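Local coordinates for type I site-specific restriction-modification system, R (Restriction) subunit (PDB 3H1T), which probably couples ATP hydrolysis to DNA translocation and cleavage as the restriction subunit of a type I enzyme, seen here as a fragment joining nuclease-like and helicase-like parts, at residues P36-S41 with S141-P146; R75-L80 with V91-E96; S98-G103 with G124-E129. One frame throughout, in Å; residues are numbered along the deposited sequence.

Contact 1 of 3, residues P36-S41 with S141-P146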
loop_
_atom_site.group_PDB
_atom_site.type_symbol
_atom_site.label_atom_id
_atom_site.label_comp_id
_atom_site.label_asym_id
_atom_site.label_seq_id
_atom_site.Cartn_x
_atom_site.Cartn_y
_atom_site.Cartn_z
ATOM N N PRO A 36 10.193 -23.111 27.205
ATOM C CA PRO A 36 10.768 -22.892 28.532
ATOM C C PRO A 36 12.014 -21.998 28.475
ATOM O O PRO A 36 12.176 -21.088 29.285
ATOM C CB PRO A 36 11.056 -24.307 29.003
ATOM C CG PRO A 36 9.893 -25.049 28.422
ATOM C CD PRO A 36 9.859 -24.532 27.008
ATOM N N LYS A 37 12.886 -22.241 27.504
ATOM C CA LYS A 37 14.106 -21.440 27.381
ATOM C C LYS A 37 13.789 -19.987 27.061
ATOM O O LYS A 37 14.512 -19.083 27.490
ATOM C CB LYS A 37 15.054 -22.034 26.331
ATOM C CG LYS A 37 15.762 -23.295 26.820
ATOM C CD LYS A 37 16.695 -23.887 25.763
ATOM C CE LYS A 37 17.473 -25.082 26.298
ATOM N NZ LYS A 37 18.469 -25.593 25.311
ATOM N N LEU A 38 12.715 -19.745 26.318
ATOM C CA LEU A 38 12.355 -18.361 26.004
ATOM C C LEU A 38 11.887 -17.651 27.288
ATOM O O LEU A 38 12.246 -16.489 27.542
ATOM C CB LEU A 38 11.257 -18.300 24.929
ATOM C CG LEU A 38 11.747 -18.549 23.482
ATOM C CD1 LEU A 38 10.561 -18.783 22.547
ATOM C CD2 LEU A 38 12.580 -17.359 22.986
ATOM N N LYS A 39 11.099 -18.354 28.102
ATOM C CA LYS A 39 10.604 -17.794 29.357
ATOM C C LYS A 39 11.760 -17.592 30.337
ATOM O O LYS A 39 11.838 -16.583 31.035
ATOM C CB LYS A 39 9.543 -18.718 29.953
ATOM C CG LYS A 39 8.178 -18.565 29.312
ATOM C CD LYS A 39 7.213 -19.651 29.760
ATOM C CE LYS A 39 5.881 -19.539 29.030
ATOM N NZ LYS A 39 5.017 -20.705 29.337
ATOM N N GLU A 40 12.658 -18.560 30.394
ATOM C CA GLU A 40 13.814 -18.452 31.265
ATOM C C GLU A 40 14.606 -17.176 30.925
ATOM O O GLU A 40 15.271 -16.604 31.790
ATOM C CB GLU A 40 14.701 -19.685 31.087
ATOM C CG GLU A 40 14.198 -20.928 31.794
ATOM C CD GLU A 40 14.880 -22.188 31.300
ATOM O OE1 GLU A 40 16.067 -22.100 30.931
ATOM O OE2 GLU A 40 14.229 -23.259 31.282
ATOM N N SER A 41 14.533 -16.727 29.671
ATOM C CA SER A 41 15.266 -15.532 29.264
ATOM C C SER A 41 14.460 -14.244 29.401
ATOM O O SER A 41 14.884 -13.189 28.935
ATOM C CB SER A 41 15.799 -15.677 27.831
ATOM O OG SER A 41 16.759 -16.723 27.753
ATOM N N SER A 141 24.398 -20.199 24.177
ATOM C CA SER A 141 24.128 -21.121 25.274
ATOM C C SER A 141 22.712 -20.892 25.775
ATOM O O SER A 141 22.204 -21.640 26.608
ATOM C CB SER A 141 25.116 -20.886 26.415
ATOM O OG SER A 141 24.959 -19.576 26.938
ATOM N N ARG A 142 22.085 -19.850 25.248
ATOM C CA ARG A 142 20.729 -19.497 25.630
ATOM C C ARG A 142 20.239 -18.289 24.827
ATOM O O ARG A 142 21.020 -17.613 24.165
ATOM C CB ARG A 142 20.683 -19.189 27.136
ATOM C CG ARG A 142 21.726 -18.172 27.597
ATOM C CD ARG A 142 21.214 -17.340 28.757
ATOM N NE ARG A 142 20.850 -15.986 28.349
ATOM C CZ ARG A 142 21.600 -14.910 28.565
ATOM N NH1 ARG A 142 22.758 -15.029 29.190
ATOM N NH2 ARG A 142 21.197 -13.716 28.148
ATOM N N PHE A 143 18.935 -18.038 24.880
ATOM C CA PHE A 143 18.340 -16.901 24.189
ATOM C C PHE A 143 18.683 -15.581 24.855
ATOM O O PHE A 143 18.753 -15.493 26.068
ATOM C CB PHE A 143 16.817 -17.033 24.166
ATOM C CG PHE A 143 16.302 -18.048 23.202
ATOM C CD1 PHE A 143 16.326 -17.793 21.829
ATOM C CD2 PHE A 143 15.816 -19.271 23.661
ATOM C CE1 PHE A 143 15.887 -18.744 20.920
ATOM C CE2 PHE A 143 15.373 -20.235 22.759
ATOM C CZ PHE A 143 15.414 -19.972 21.378
ATOM N N PRO A 144 18.910 -14.528 24.058
ATOM C CA PRO A 144 19.218 -13.224 24.640
ATOM C C PRO A 144 17.953 -12.757 25.373
ATOM O O PRO A 144 16.840 -13.240 25.102
ATOM C CB PRO A 144 19.500 -12.362 23.407
ATOM C CG PRO A 144 20.124 -13.346 22.464
ATOM C CD PRO A 144 19.122 -14.482 22.599
ATOM N N THR A 145 18.107 -11.798 26.278
ATOM C CA THR A 145 16.966 -11.292 27.007
ATOM C C THR A 145 16.416 -10.086 26.255
ATOM O O THR A 145 17.113 -9.481 25.436
ATOM C CB THR A 145 17.363 -10.869 28.428
ATOM O OG1 THR A 145 18.289 -9.775 28.362
ATOM C CG2 THR A 145 18.028 -12.010 29.159
ATOM N N PRO A 146 15.142 -9.727 26.509
ATOM C CA PRO A 146 14.559 -8.565 25.832
ATOM C C PRO A 146 15.456 -7.337 25.939
ATOM O O PRO A 146 15.656 -6.607 24.971
ATOM C CB PRO A 146 13.234 -8.375 26.566
ATOM C CG PRO A 146 12.810 -9.786 26.830
ATOM C CD PRO A 146 14.115 -10.418 27.318
HETATM O O HOH W 1 17.212 -19.500 26.983
HETATM O O HOH W 2 21.062 -24.003 24.759
#
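Lys37 and Leu38 of helix 26-40 meet the ring of Phe143 from two directions, while Ser41, just past the helix, grips the same residue by its backbone. Lys37 can be followed outward. Its CB sits at the ring's edge, in the ring plane, 3.9 Å from Phe143 CD2. Beyond CG the chain is fully extended, and its methylenes carry NZ away from the ring. At the tip, Lys37 NZ donates to a water at 3.1 Å, which in turn bonds weakly to Ser141 O, and it also hydrogen-bonds Gly124 O. Lysine suits this place because its hydrocarbon base lies against an aromatic edge while its ammonium ends among carbonyls and water.

Leucine suits the ring face because a branched apolar side chain can set a methyl over the middle of an aromatic ring. Leu38 CD2 hangs over the centre of the Phe143 ring, 3.7 Å from the centroid, in a CH-pi contact only 9° off the normal.

The polar half centres on one carbonyl. Ser41 OG donates to Phe143 O at 2.9 Å, and Arg142 NE, 3.1 Å from Phe143 O, reaches it from the opposite face of the carbonyl plane. Arg142 is anchored further by a salt bridge to Glu148. A second water accepts from Phe143 N and donates to Lys37 O. Thr145 CA adds a C-H...O contact to Ser41 O at 3.4 Å. Although the loop has no strand partner here, both the N-H and the carbonyl of buried Phe143 are satisfied, which allows its ring to be packed under the helix without stranding polar backbone atoms.

Contact 2 of 3, residues R75-L80 with V91-E96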
loop_
_atom_site.group_PDB
_atom_site.type_symbol
_atom_site.label_atom_id
_atom_site.label_comp_id
_atom_site.label_asym_id
_atom_site.label_seq_id
_atom_site.Cartn_x
_atom_site.Cartn_y
_atom_site.Cartn_z
ATOM N N ARG A 75 3.292 -17.484 8.551
ATOM C CA ARG A 75 3.318 -17.672 9.996
ATOM C C ARG A 75 4.740 -17.962 10.484
ATOM O O ARG A 75 5.489 -18.707 9.846
ATOM C CB ARG A 75 2.390 -18.857 10.278
ATOM C CG ARG A 75 1.903 -19.128 11.677
ATOM C CD ARG A 75 1.123 -20.434 11.614
ATOM N NE ARG A 75 0.638 -20.720 10.254
ATOM C CZ ARG A 75 -0.539 -20.323 9.756
ATOM N NH1 ARG A 75 -1.384 -19.619 10.502
ATOM N NH2 ARG A 75 -0.880 -20.640 8.509
ATOM N N ALA A 76 5.112 -17.354 11.600
ATOM C CA ALA A 76 6.424 -17.581 12.184
ATOM C C ALA A 76 6.221 -18.372 13.481
ATOM O O ALA A 76 5.279 -18.102 14.222
ATOM C CB ALA A 76 7.114 -16.247 12.476
ATOM N N ASP A 77 7.082 -19.349 13.749
ATOM C CA ASP A 77 6.940 -20.148 14.963
ATOM C C ASP A 77 6.817 -19.269 16.204
ATOM O O ASP A 77 5.902 -19.453 17.002
ATOM C CB ASP A 77 8.107 -21.119 15.117
ATOM C CG ASP A 77 8.125 -22.167 14.036
ATOM O OD1 ASP A 77 7.031 -22.543 13.572
ATOM O OD2 ASP A 77 9.219 -22.626 13.657
ATOM N N TYR A 78 7.730 -18.317 16.366
ATOM C CA TYR A 78 7.686 -17.409 17.495
ATOM C C TYR A 78 8.084 -16.015 17.074
ATOM O O TYR A 78 8.944 -15.829 16.224
ATOM C CB TYR A 78 8.632 -17.818 18.621
ATOM C CG TYR A 78 8.377 -19.154 19.276
ATOM C CD1 TYR A 78 8.930 -20.325 18.754
ATOM C CD2 TYR A 78 7.681 -19.231 20.474
ATOM C CE1 TYR A 78 8.807 -21.533 19.415
ATOM C CE2 TYR A 78 7.556 -20.440 21.147
ATOM C CZ TYR A 78 8.131 -21.589 20.607
ATOM O OH TYR A 78 8.088 -22.800 21.260
ATOM N N LEU A 79 7.447 -15.035 17.697
ATOM C CA LEU A 79 7.733 -13.647 17.446
ATOM C C LEU A 79 8.056 -13.155 18.845
ATOM O O LEU A 79 7.291 -13.386 19.778
ATOM C CB LEU A 79 6.498 -12.949 16.876
ATOM C CG LEU A 79 6.560 -11.605 16.126
ATOM C CD1 LEU A 79 5.832 -10.555 16.928
ATOM C CD2 LEU A 79 7.992 -11.190 15.848
ATOM N N LEU A 80 9.198 -12.501 19.011
ATOM C CA LEU A 80 9.581 -12.009 20.323
ATOM C C LEU A 80 9.366 -10.514 20.337
ATOM O O LEU A 80 10.016 -9.792 19.600
ATOM C CB LEU A 80 11.041 -12.351 20.600
ATOM C CG LEU A 80 11.364 -13.839 20.448
ATOM C CD1 LEU A 80 12.816 -14.054 20.793
ATOM C CD2 LEU A 80 10.498 -14.688 21.351
ATOM N N VAL A 91 11.872 -16.556 15.738
ATOM C CA VAL A 91 12.460 -17.874 15.911
ATOM C C VAL A 91 11.875 -18.962 15.016
ATOM O O VAL A 91 10.664 -19.061 14.843
ATOM C CB VAL A 91 12.285 -18.367 17.380
ATOM C CG1 VAL A 91 13.029 -19.689 17.592
ATOM C CG2 VAL A 91 12.793 -17.310 18.337
ATOM N N GLU A 92 12.740 -19.792 14.457
ATOM C CA GLU A 92 12.296 -20.909 13.640
ATOM C C GLU A 92 12.631 -22.148 14.470
ATOM O O GLU A 92 13.792 -22.385 14.795
ATOM C CB GLU A 92 13.043 -20.947 12.299
ATOM C CG GLU A 92 12.179 -20.836 11.038
ATOM C CD GLU A 92 11.094 -21.905 10.916
ATOM O OE1 GLU A 92 11.425 -23.101 10.769
ATOM O OE2 GLU A 92 9.901 -21.533 10.962
ATOM N N ALA A 93 11.627 -22.930 14.833
ATOM C CA ALA A 93 11.888 -24.116 15.631
ATOM C C ALA A 93 11.855 -25.334 14.733
ATOM O O ALA A 93 11.248 -25.314 13.665
ATOM C CB ALA A 93 10.845 -24.246 16.749
ATOM N N LYS A 94 12.544 -26.383 15.149
ATOM C CA LYS A 94 12.587 -27.610 14.392
ATOM C C LYS A 94 12.610 -28.731 15.415
ATOM O O LYS A 94 12.913 -28.501 16.583
ATOM C CB LYS A 94 13.839 -27.657 13.510
ATOM C CG LYS A 94 13.731 -26.798 12.251
ATOM C CD LYS A 94 12.732 -27.393 11.248
ATOM C CE LYS A 94 12.301 -26.395 10.156
ATOM N NZ LYS A 94 13.394 -25.935 9.253
ATOM N N PRO A 95 12.265 -29.960 15.007
ATOM C CA PRO A 95 12.287 -31.071 15.970
ATOM C C PRO A 95 13.689 -31.300 16.560
ATOM O O PRO A 95 14.687 -31.087 15.873
ATOM C CB PRO A 95 11.798 -32.255 15.133
ATOM C CG PRO A 95 12.215 -31.873 13.735
ATOM C CD PRO A 95 11.865 -30.418 13.666
ATOM N N GLU A 96 13.780 -31.734 17.819
ATOM C CA GLU A 96 15.090 -31.949 18.449
ATOM C C GLU A 96 16.089 -32.800 17.673
ATOM O O GLU A 96 17.291 -32.564 17.745
ATOM C CB GLU A 96 14.944 -32.520 19.866
ATOM C CG GLU A 96 13.892 -33.591 20.040
ATOM C CD GLU A 96 14.322 -34.667 21.028
ATOM O OE1 GLU A 96 14.995 -34.333 22.033
ATOM O OE2 GLU A 96 13.982 -35.848 20.798
HETATM O O HOH W 3 9.423 -19.234 12.296
HETATM O O HOH W 4 7.518 -21.768 10.258
#
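Val91, Asp77 and Tyr78 bury the most surface where strands 75-81 and 86-93 pair. Tyr78 and Val91 form an antiparallel hydrogen-bonded pair with unequal bonds: Val91 N to Tyr78 O spans 3.1 Å, whereas Tyr78 N to Val91 O, at 3.4 Å, is weak. Their side chains share a face of the sheet, with CB of Tyr78 3.9 Å from CB of Val91. Branching at CB suits Val91, since CG2, anti to the carbonyl carbon, turns to Leu80 CD1 at 4.1 Å. The Tyr78 ring meets Ala93 CB at its edge and carries its hydroxyl on to Thr35, so an aromatic that is polar only at its tip fits beneath helix 26-40.

At Asp77 the chain turns a corner and regular pairing stops. Its carboxylate takes over: Ala93 N donates to Asp77 OD2 at 2.7 Å, in a bond of 162° arriving on the anti side. The same OD2 lies 3.0 Å from Glu92 OE2, two acceptors with no hydrogen bond between them. A water fills in for the missing backbone bonds, accepting from Asp77 N and donating to Val91 O and to Glu92 OE2. Asp77 at the corner of one hairpin strand, beside Glu92 and Ala93 with Lys94 following, is consistent with the PD-(D/E)xK nuclease motif, in which such acidic groups converge to bind a metal ion; this hairpin would then form the core of the nuclease-like domain.

Contact 3 of 3, residues S98-G103 with G124-E129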
loop_
_atom_site.group_PDB
_atom_site.type_symbol
_atom_site.label_atom_id
_atom_site.label_comp_id
_atom_site.label_asym_id
_atom_site.label_seq_id
_atom_site.Cartn_x
_atom_site.Cartn_y
_atom_site.Cartn_z
ATOM N N SER A 98 16.670 -32.847 14.478
ATOM C CA SER A 98 17.242 -32.200 13.301
ATOM C C SER A 98 18.281 -31.116 13.619
ATOM O O SER A 98 18.214 -30.449 14.647
ATOM C CB SER A 98 16.123 -31.607 12.433
ATOM O OG SER A 98 15.251 -30.784 13.186
ATOM N N PRO A 99 19.258 -30.935 12.724
ATOM C CA PRO A 99 20.339 -29.944 12.852
ATOM C C PRO A 99 19.835 -28.493 12.948
ATOM O O PRO A 99 18.879 -28.132 12.255
ATOM C CB PRO A 99 21.173 -30.199 11.589
ATOM C CG PRO A 99 20.152 -30.780 10.609
ATOM C CD PRO A 99 19.394 -31.722 11.486
ATOM N N VAL A 100 20.457 -27.664 13.787
ATOM C CA VAL A 100 20.015 -26.272 13.929
ATOM C C VAL A 100 20.156 -25.402 12.691
ATOM O O VAL A 100 19.232 -24.682 12.340
ATOM C CB VAL A 100 20.759 -25.525 15.062
ATOM C CG1 VAL A 100 19.931 -25.557 16.325
ATOM C CG2 VAL A 100 22.124 -26.131 15.278
ATOM N N GLY A 101 21.309 -25.466 12.037
ATOM C CA GLY A 101 21.545 -24.661 10.854
ATOM C C GLY A 101 20.494 -24.789 9.773
ATOM O O GLY A 101 20.528 -24.049 8.793
ATOM N N GLN A 102 19.567 -25.725 9.942
ATOM C CA GLN A 102 18.527 -25.969 8.953
ATOM C C GLN A 102 17.574 -24.787 8.834
ATOM O O GLN A 102 17.401 -24.238 7.745
ATOM C CB GLN A 102 17.756 -27.242 9.324
ATOM C CG GLN A 102 16.882 -27.818 8.204
ATOM C CD GLN A 102 16.064 -29.013 8.678
ATOM O OE1 GLN A 102 16.595 -30.111 8.898
ATOM N NE2 GLN A 102 14.769 -28.798 8.861
ATOM N N GLY A 103 16.964 -24.387 9.947
ATOM C CA GLY A 103 16.028 -23.273 9.923
ATOM C C GLY A 103 16.618 -21.874 9.856
ATOM O O GLY A 103 15.866 -20.906 9.940
ATOM N N GLY A 124 15.635 -26.965 20.056
ATOM C CA GLY A 124 15.427 -27.292 21.452
ATOM C C GLY A 124 16.709 -27.236 22.266
ATOM O O GLY A 124 16.859 -26.379 23.147
ATOM N N HIS A 125 17.660 -28.122 21.981
ATOM C CA HIS A 125 18.898 -28.089 22.743
ATOM C C HIS A 125 19.897 -27.089 22.211
ATOM O O HIS A 125 20.692 -26.562 22.973
ATOM C CB HIS A 125 19.541 -29.481 22.870
ATOM C CG HIS A 125 19.666 -30.231 21.584
ATOM N ND1 HIS A 125 18.602 -30.882 20.998
ATOM C CD2 HIS A 125 20.751 -30.516 20.820
ATOM C CE1 HIS A 125 19.027 -31.541 19.932
ATOM N NE2 HIS A 125 20.327 -31.337 19.803
ATOM N N GLU A 126 19.845 -26.794 20.920
ATOM C CA GLU A 126 20.779 -25.825 20.353
ATOM C C GLU A 126 20.078 -24.564 19.873
ATOM O O GLU A 126 18.898 -24.584 19.531
ATOM C CB GLU A 126 21.559 -26.440 19.191
ATOM C CG GLU A 126 22.627 -27.410 19.596
ATOM C CD GLU A 126 23.042 -28.297 18.447
ATOM O OE1 GLU A 126 22.162 -28.975 17.873
ATOM O OE2 GLU A 126 24.248 -28.325 18.123
ATOM N N ILE A 127 20.824 -23.465 19.844
ATOM C CA ILE A 127 20.290 -22.187 19.408
ATOM C C ILE A 127 21.279 -21.512 18.476
ATOM O O ILE A 127 22.432 -21.313 18.830
ATOM C CB ILE A 127 20.027 -21.277 20.618
ATOM C CG1 ILE A 127 19.011 -21.953 21.549
ATOM C CG2 ILE A 127 19.511 -19.932 20.152
ATOM C CD1 ILE A 127 18.899 -21.321 22.930
ATOM N N LEU A 128 20.832 -21.177 17.277
ATOM C CA LEU A 128 21.686 -20.522 16.294
ATOM C C LEU A 128 21.160 -19.107 16.057
ATOM O O LEU A 128 19.997 -18.930 15.717
ATOM C CB LEU A 128 21.655 -21.294 14.973
ATOM C CG LEU A 128 22.956 -21.572 14.215
ATOM C CD1 LEU A 128 22.570 -21.701 12.758
ATOM C CD2 LEU A 128 23.987 -20.462 14.413
ATOM N N GLU A 129 22.012 -18.102 16.220
ATOM C CA GLU A 129 21.593 -16.720 16.041
ATOM C C GLU A 129 22.250 -16.004 14.859
ATOM O O GLU A 129 23.440 -16.168 14.610
ATOM C CB GLU A 129 21.894 -15.915 17.311
ATOM C CG GLU A 129 21.603 -14.418 17.205
ATOM C CD GLU A 129 22.196 -13.585 18.340
ATOM O OE1 GLU A 129 23.427 -13.377 18.354
ATOM O OE2 GLU A 129 21.429 -13.133 19.214
#
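Val100 and Glu126 cross at about a right angle, the two methyls of the valine meeting different parts of the glutamate. CG1 of Val100 presses on Glu126 CB at 3.4 Å, a tight approach for two carbons, and lies 3.5 Å from Glu126 O. The other methyl, CG2, meets the carboxylate end, 3.9 Å from Glu126 CD. That end is brought there by an extended chi2 of 162°, which carries CD outward from the backbone. Glutamate suits this partly exposed position just before a strand: its CB packs on one methyl of the valine, and its carboxylate end lies against the other.

Two residues further on, within the strand, Leu128 also points toward the loop. Its CB comes 4.3 Å from Val100 CB, and its CD1 lies against the backbone of Gly101, 3.7 Å from Gly101 CA. A branched apolar side chain suits this buried place beneath the loop.

No hydrogen bond joins the two segments; polar ties run through strand 118-122 and its end instead. Val100 O accepts from Ser121 OG, Ser98 O from Asn123, and Glu126 O from Thr122. The loop 98-103 is part of the link from strand 86-93 to helix 104-114 in the beta-alpha-beta crossover that ends in parallel strand 118-122. It rests on strand 127-131, while Val100 extends to Leu139 of strand 137-140.

How the contacts relate
Contacts 2 and 3 reach one six-stranded mixed sheet, against which contact 1 packs a helix end and a loop; both lie along the chain within the loop that contact 1 closes. Contacts 1 and 2 are mainly buried and share an apolar core, where Leu38 packs on Tyr78 and Leu80; contact 3 is only partly buried. Ile127, on strand 127-131, has its side chain away from loop 98-103 and touches the ring of Phe143. The chemistry follows position: contact 2, between two neighbouring inner strands, combines backbone pairing with clustered carboxylates; contact 1 uses an aromatic ring and a carbonyl that accepts two hydrogen bonds; contact 3 relies on van der Waals packing.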